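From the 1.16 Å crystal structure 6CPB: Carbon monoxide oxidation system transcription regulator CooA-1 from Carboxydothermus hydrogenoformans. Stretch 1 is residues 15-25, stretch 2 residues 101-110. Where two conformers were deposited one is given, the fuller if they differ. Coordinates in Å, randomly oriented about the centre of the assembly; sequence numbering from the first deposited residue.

Stretch 1, residues 15-25: EEYSGVLKEFR
Stretch 2 (101-110) NIVVEFPAFS

Two segments of one chain, at least 78 residues apart in sequence wherever they touch, pack chiefly through side chains: no direct hydrogen bond crosses between them, and 458 Å² is buried, both sides summed. Stretch 1 holds a weakly bonded helix around 18-21, the rest being loop or turn, with Leu-21 N to Tyr-17 O at 3.0 Å and a type I turn from Leu-21 to Phe-24. Ser-18 (chi1 p) donates from OG to Glu-15 O at 2.7 Å. Stretch 2 leaves one helix, passes through a non-helical Phe-106 and is helical again by Ala-108. The register is set by two pairs, Val-20 CA to Ile-102 CA at 7.5 Å and Tyr-17 CA to Phe-106 CA at 8.5 Å, so the segments run in opposite senses.

Asn-101 makes no contact. Ile-102, helical and buried, points its CA-to-CB bond toward stretch 1 in the m, t rotamer. Its side chain meets three partners: CG1 lies 3.7 Å from Val-20 CG2, while CD1 lies 3.8 Å from Phe-24 CE1 and 3.6 Å from Glu-23 OE1. The carboxylate oxygen is satisfied elsewhere in the structure, so it can border an apolar methyl. Val-103, Val-104 and Glu-105 lie outside the contact.

Phe-106 N bonds to Ile-102 O at 2.7 Å; then phi/psi of -131/75 takes the backbone out of helix. Its CA-to-CB bond points toward stretch 1, with chi1 m and chi2 -78°. Val-20, chi1 p, sets CG1 over one face, 4.2 Å from the Phe-106 ring centroid and 18° off the normal, a CH-pi contact suited to a compact branched residue. Tyr-17 (m, chi2 84°) meets the same ring obliquely, CE2 to Phe-106 CD1 at 3.5 Å, with planes at 49°.

Pro-107 turns its CB away and serves the backbone: its O accepts Ser-110 N at 2.9 Å and Ser-110 OG (chi1 p) at 2.6 Å. Ala-108 points toward stretch 1, its small CB 3.9 Å from Tyr-17 OH. A water links the two residues, its O 2.7 Å from Tyr-17 OH and accepting from Ala-108 N at 3.1 Å; the phenol thus pairs an apolar ring with a polar tip.

Phe-109 (m, chi2 -80°) is buried, its CA-to-CB bond toward stretch 1. Leu-21 (m, t) starts sideways but brings CD2 to 4.0 Å from Phe-109 CZ, at the ring edge. Tyr-17 CD2 approaches Phe-109 CE2 at 4.0 Å, the ring planes 80° apart.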

ATOM      1  N   GLU A  15     -14.580  16.446  16.452  1.00 12.79           N
ATOM      2  CA  GLU A  15     -15.596  17.334  15.903  1.00 12.42           C
ATOM      3  C   GLU A  15     -15.185  17.908  14.546  1.00 12.13           C
ATOM      4  O   GLU A  15     -16.018  18.068  13.647  1.00 13.30           O
ATOM      5  CB  GLU A  15     -15.863  18.447  16.925  1.00 13.70           C
ATOM      6  CG  GLU A  15     -16.914  19.449  16.530  1.00 14.96           C
ATOM      7  CD  GLU A  15     -17.217  20.469  17.631  1.00 14.23           C
ATOM      8  OE1 GLU A  15     -16.592  20.435  18.719  1.00 15.00           O
ATOM      9  OE2 GLU A  15     -18.108  21.314  17.397  1.00 15.43           O
ATOM     10  N   GLU A  16     -13.895  18.221  14.377  1.00 11.97           N
ATOM     11  CA  GLU A  16     -13.413  18.836  13.141  1.00 12.13           C
ATOM     12  C   GLU A  16     -13.694  17.983  11.912  1.00 12.38           C
ATOM     13  O   GLU A  16     -13.769  18.521  10.799  1.00 13.10           O
ATOM     14  CB  GLU A  16     -11.919  19.126  13.264  1.00 13.17           C
ATOM     15  CG  GLU A  16     -11.237  19.692  12.015  1.00 13.78           C
ATOM     16  CD  GLU A  16     -11.739  21.072  11.582  1.00 13.60           C
ATOM     17  OE1 GLU A  16     -12.416  21.774  12.360  1.00 14.51           O
ATOM     18  OE2 GLU A  16     -11.439  21.447  10.429  1.00 14.86           O
ATOM     19  N   TYR A  17     -13.805  16.661  12.081  1.00 12.57           N
ATOM     20  CA  TYR A  17     -14.070  15.734  10.987  1.00 12.29           C
ATOM     21  C   TYR A  17     -15.540  15.343  10.884  1.00 12.74           C
ATOM     22  O   TYR A  17     -15.889  14.531  10.020  1.00 13.92           O
ATOM     23  CB  TYR A  17     -13.209  14.477  11.158  1.00 12.44           C
ATOM     24  CG  TYR A  17     -11.735  14.728  10.924  1.00 12.33           C
ATOM     25  CD1 TYR A  17     -10.913  15.209  11.930  1.00 12.78           C
ATOM     26  CD2 TYR A  17     -11.156  14.439   9.698  1.00 14.24           C
ATOM     27  CE1 TYR A  17      -9.560  15.427  11.709  1.00 13.59           C
ATOM     28  CE2 TYR A  17      -9.819  14.643   9.476  1.00 15.10           C
ATOM     29  CZ  TYR A  17      -9.021  15.130  10.480  1.00 13.96           C
ATOM     30  OH  TYR A  17      -7.677  15.320  10.227  1.00 17.77           O
ATOM     31  N   SER A  18     -16.401  15.872  11.757  1.00 13.66           N
ATOM     32  CA  SER A  18     -17.773  15.384  11.818  1.00 15.16           C
ATOM     33  C   SER A  18     -18.534  15.653  10.526  1.00 16.43           C
ATOM     34  O   SER A  18     -19.411  14.865  10.149  1.00 20.12           O
ATOM     35  CB  SER A  18     -18.508  15.975  13.023  1.00 16.26           C
ATOM     36  OG  SER A  18     -18.549  17.390  12.956  1.00 17.04           O
ATOM     37  N   GLY A  19     -18.205  16.739   9.824  1.00 15.66           N
ATOM     38  CA  GLY A  19     -18.889  17.032   8.576  1.00 16.60           C
ATOM     39  C   GLY A  19     -18.449  16.120   7.448  1.00 15.45           C
ATOM     40  O   GLY A  19     -19.274  15.581   6.707  1.00 16.77           O
ATOM     41  N   VAL A  20     -17.139  15.924   7.304  1.00 14.70           N
ATOM     42  CA  VAL A  20     -16.677  15.102   6.199  1.00 15.01           C
ATOM     43  C   VAL A  20     -17.075  13.644   6.406  1.00 14.06           C
ATOM     44  O   VAL A  20     -17.366  12.933   5.440  1.00 14.57           O
ATOM     45  CB  VAL A  20     -15.172  15.309   5.943  1.00 17.49           C
ATOM     46  CG1 VAL A  20     -14.341  14.791   7.086  1.00 17.34           C
ATOM     47  CG2 VAL A  20     -14.765  14.667   4.634  1.00 19.50           C
ATOM     48  N   LEU A  21     -17.152  13.187   7.658  1.00 14.05           N
ATOM     49  CA  LEU A  21     -17.569  11.812   7.907  1.00 13.65           C
ATOM     50  C   LEU A  21     -19.029  11.584   7.533  1.00 14.01           C
ATOM     51  O   LEU A  21     -19.407  10.449   7.214  1.00 14.97           O
ATOM     52  CB  LEU A  21     -17.290  11.426   9.356  1.00 14.75           C
ATOM     53  CG  LEU A  21     -15.796  11.313   9.683  1.00 15.88           C
ATOM     54  CD1 LEU A  21     -15.562  11.286  11.185  1.00 19.62           C
ATOM     55  CD2 LEU A  21     -15.166  10.090   9.016  1.00 16.74           C
ATOM     56  N   LYS A  22     -19.857  12.637   7.541  1.00 15.58           N
ATOM     57  CA  LYS A  22     -21.240  12.507   7.090  1.00 18.58           C
ATOM     58  C   LYS A  22     -21.335  12.182   5.606  1.00 17.95           C
ATOM     59  O   LYS A  22     -22.399  11.754   5.146  1.00 21.09           O
ATOM     60  CB  LYS A  22     -22.019  13.791   7.367  1.00 22.97           C
ATOM     61  CG  LYS A  22     -22.308  14.035   8.827  1.00 29.05           C
ATOM     62  CD  LYS A  22     -23.018  15.370   9.027  1.00 34.13           C
ATOM     63  CE  LYS A  22     -23.129  15.715  10.494  1.00 38.50           C
ATOM     64  NZ  LYS A  22     -23.764  17.042  10.686  1.00 42.05           N
ATOM     65  N   GLU A  23     -20.259  12.378   4.844  1.00 15.97           N
ATOM     66  CA  GLU A  23     -20.268  12.015   3.434  1.00 17.77           C
ATOM     67  C   GLU A  23     -20.247  10.513   3.237  1.00 18.52           C
ATOM     68  O   GLU A  23     -20.633  10.037   2.168  1.00 23.36           O
ATOM     69  CB  GLU A  23     -19.057  12.618   2.736  1.00 18.09           C
ATOM     70  CG  GLU A  23     -19.047  14.131   2.764  1.00 18.30           C
ATOM     71  CD  GLU A  23     -17.849  14.712   2.054  1.00 22.81           C
ATOM     72  OE1 GLU A  23     -17.318  14.057   1.135  1.00 24.30           O
ATOM     73  OE2 GLU A  23     -17.442  15.835   2.416  1.00 24.74           O
ATOM     74  N   PHE A  24     -19.792   9.767   4.236  1.00 14.21           N
ATOM     75  CA  PHE A  24     -19.704   8.315   4.166  1.00 12.37           C
ATOM     76  C   PHE A  24     -21.048   7.696   4.536  1.00 13.00           C
ATOM     77  O   PHE A  24     -21.813   8.245   5.333  1.00 16.89           O
ATOM     78  CB  PHE A  24     -18.665   7.792   5.170  1.00 12.11           C
ATOM     79  CG  PHE A  24     -17.225   8.145   4.860  1.00 12.13           C
ATOM     80  CD1 PHE A  24     -16.753   9.446   4.992  1.00 13.73           C
ATOM     81  CD2 PHE A  24     -16.332   7.150   4.495  1.00 13.34           C
ATOM     82  CE1 PHE A  24     -15.421   9.736   4.741  1.00 15.58           C
ATOM     83  CE2 PHE A  24     -15.000   7.439   4.256  1.00 14.43           C
ATOM     84  CZ  PHE A  24     -14.547   8.733   4.375  1.00 14.60           C
ATOM     85  N   ARG A  25     -21.334   6.551   3.941  1.00 12.35           N
ATOM     86  CA  ARG A  25     -22.429   5.701   4.381  1.00 13.54           C
ATOM     87  C   ARG A  25     -21.931   4.719   5.437  1.00 12.19           C
ATOM     88  O   ARG A  25     -20.744   4.435   5.540  1.00 13.31           O
ATOM     89  CB  ARG A  25     -23.033   4.938   3.204  1.00 15.30           C
ATOM     90  CG  ARG A  25     -23.861   5.811   2.259  1.00 18.21           C
ATOM     91  CD  ARG A  25     -24.539   4.954   1.182  1.00 21.01           C
ATOM     92  NE  ARG A  25     -25.445   5.716   0.323  1.00 23.23           N
ATOM     93  CZ  ARG A  25     -25.073   6.387  -0.765  1.00 24.14           C
ATOM     94  NH1 ARG A  25     -23.803   6.408  -1.147  1.00 27.35           N
ATOM     95  NH2 ARG A  25     -25.976   7.043  -1.478  1.00 26.37           N
ATOM     96  N   ASN A 101     -10.963  13.093  -3.281  1.00 14.62           N
ATOM     97  CA  ASN A 101     -11.241  14.500  -3.021  1.00 16.31           C
ATOM     98  C   ASN A 101     -11.142  14.832  -1.536  1.00 15.50           C
ATOM     99  O   ASN A 101     -10.604  15.882  -1.162  1.00 17.29           O
ATOM    100  CB  ASN A 101     -12.622  14.866  -3.564  1.00 18.32           C
ATOM    101  CG  ASN A 101     -12.643  14.966  -5.073  1.00 24.93           C
ATOM    102  OD1 ASN A 101     -11.654  15.359  -5.692  1.00 30.30           O
ATOM    103  ND2 ASN A 101     -13.776  14.631  -5.673  1.00 28.55           N
ATOM    104  N   ILE A 102     -11.665  13.958  -0.675  1.00 13.39           N
ATOM    105  CA  ILE A 102     -11.539  14.139   0.769  1.00 13.08           C
ATOM    106  C   ILE A 102     -10.078  14.248   1.187  1.00 13.71           C
ATOM    107  O   ILE A 102      -9.715  15.105   2.003  1.00 14.64           O
ATOM    108  CB  ILE A 102     -12.259  12.992   1.507  1.00 14.41           C
ATOM    109  CG1 ILE A 102     -13.777  13.159   1.398  1.00 15.65           C
ATOM    110  CG2 ILE A 102     -11.805  12.905   2.966  1.00 16.46           C
ATOM    111  CD1 ILE A 102     -14.544  11.927   1.804  1.00 17.16           C
ATOM    112  N   VAL A 103      -9.217  13.386   0.640  1.00 13.21           N
ATOM    113  CA  VAL A 103      -7.811  13.353   1.040  1.00 12.94           C
ATOM    114  C   VAL A 103      -7.113  14.679   0.772  1.00 12.83           C
ATOM    115  O   VAL A 103      -6.195  15.062   1.509  1.00 13.48           O
ATOM    116  CB  VAL A 103      -7.104  12.180   0.327  1.00 13.98           C
ATOM    117  CG1 VAL A 103      -5.587  12.305   0.382  1.00 14.55           C
ATOM    118  CG2 VAL A 103      -7.518  10.854   0.945  1.00 15.72           C
ATOM    119  N   VAL A 104      -7.490  15.380  -0.301  1.00 13.16           N
ATOM    120  CA  VAL A 104      -6.856  16.659  -0.607  1.00 14.59           C
ATOM    121  C   VAL A 104      -7.025  17.624   0.555  1.00 14.08           C
ATOM    122  O   VAL A 104      -6.115  18.394   0.881  1.00 15.76           O
ATOM    123  CB  VAL A 104      -7.408  17.223  -1.930  1.00 17.02           C
ATOM    124  CG1 VAL A 104      -6.896  18.644  -2.168  1.00 20.44           C
ATOM    125  CG2 VAL A 104      -7.012  16.312  -3.096  1.00 19.11           C
ATOM    126  N   GLU A 105      -8.194  17.606   1.189  0.54 13.04           N
ATOM    127  CA  GLU A 105      -8.477  18.463   2.333  0.54 13.92           C
ATOM    128  C   GLU A 105      -8.041  17.830   3.652  0.54 12.49           C
ATOM    129  O   GLU A 105      -7.564  18.531   4.553  0.54 13.76           O
ATOM    130  CB  GLU A 105      -9.979  18.766   2.372  0.54 16.79           C
ATOM    131  CG  GLU A 105     -10.429  19.697   3.494  0.54 19.47           C
ATOM    132  CD  GLU A 105      -9.891  21.104   3.349  0.54 19.33           C
ATOM    133  OE1 GLU A 105      -9.366  21.439   2.266  0.54 20.69           O
ATOM    134  OE2 GLU A 105     -10.007  21.875   4.322  0.54 19.98           O
ATOM    135  N   PHE A 106      -8.184  16.511   3.766  1.00 12.42           N
ATOM    136  CA  PHE A 106      -8.009  15.782   5.024  1.00 12.56           C
ATOM    137  C   PHE A 106      -7.086  14.595   4.778  1.00 12.03           C
ATOM    138  O   PHE A 106      -7.528  13.440   4.738  1.00 12.73           O
ATOM    139  CB  PHE A 106      -9.361  15.288   5.552  1.00 14.16           C
ATOM    140  CG  PHE A 106     -10.327  16.384   5.877  1.00 19.48           C
ATOM    141  CD1 PHE A 106     -10.196  17.101   7.046  1.00 22.27           C
ATOM    142  CD2 PHE A 106     -11.378  16.675   5.022  1.00 22.98           C
ATOM    143  CE1 PHE A 106     -11.099  18.114   7.353  1.00 25.84           C
ATOM    144  CE2 PHE A 106     -12.279  17.671   5.327  1.00 26.20           C
ATOM    145  CZ  PHE A 106     -12.129  18.388   6.490  1.00 25.72           C
ATOM    146  N   PRO A 107      -5.782  14.841   4.634  1.00 12.73           N
ATOM    147  CA  PRO A 107      -4.864  13.756   4.257  1.00 14.10           C
ATOM    148  C   PRO A 107      -4.634  12.701   5.333  1.00 12.72           C
ATOM    149  O   PRO A 107      -4.057  11.653   5.016  1.00 13.27           O
ATOM    150  CB  PRO A 107      -3.563  14.493   3.906  1.00 17.14           C
ATOM    151  CG  PRO A 107      -3.701  15.821   4.461  1.00 18.95           C
ATOM    152  CD  PRO A 107      -5.135  16.154   4.556  1.00 14.30           C
ATOM    153  N   ALA A 108      -5.064  12.910   6.578  1.00 12.40           N
ATOM    154  CA  ALA A 108      -4.871  11.883   7.599  1.00 13.06           C
ATOM    155  C   ALA A 108      -5.400  10.520   7.152  1.00 12.78           C
ATOM    156  O   ALA A 108      -4.777   9.485   7.423  1.00 13.58           O
ATOM    157  CB  ALA A 108      -5.542  12.305   8.899  1.00 14.08           C
ATOM    158  N   PHE A 109      -6.542  10.492   6.460  1.00 12.65           N
ATOM    159  CA  PHE A 109      -7.107   9.222   6.023  1.00 12.54           C
ATOM    160  C   PHE A 109      -6.119   8.460   5.155  1.00 12.69           C
ATOM    161  O   PHE A 109      -6.049   7.222   5.202  1.00 13.94           O
ATOM    162  CB  PHE A 109      -8.394   9.458   5.228  1.00 12.66           C
ATOM    163  CG  PHE A 109      -9.534  10.054   6.031  1.00 12.80           C
ATOM    164  CD1 PHE A 109     -10.319   9.262   6.845  1.00 13.45           C
ATOM    165  CD2 PHE A 109      -9.852  11.392   5.923  1.00 12.63           C
ATOM    166  CE1 PHE A 109     -11.374   9.803   7.560  1.00 14.33           C
ATOM    167  CE2 PHE A 109     -10.893  11.939   6.642  1.00 12.79           C
ATOM    168  CZ  PHE A 109     -11.661  11.144   7.453  1.00 13.40           C
ATOM    169  N   SER A 110      -5.354   9.182   4.341  1.00 12.31           N
ATOM    170  CA  SER A 110      -4.440   8.526   3.423  1.00 12.48           C
ATOM    171  C   SER A 110      -3.221   7.966   4.131  1.00 12.22           C
ATOM    172  O   SER A 110      -2.613   7.015   3.629  1.00 12.14           O
ATOM    173  CB  SER A 110      -4.002   9.505   2.343  1.00 12.84           C
ATOM    174  OG  SER A 110      -3.103  10.504   2.840  1.00 15.26           O
TER
HETATM  175  O   HOH W   1      -6.427  15.359   7.801  1.00 13.68           O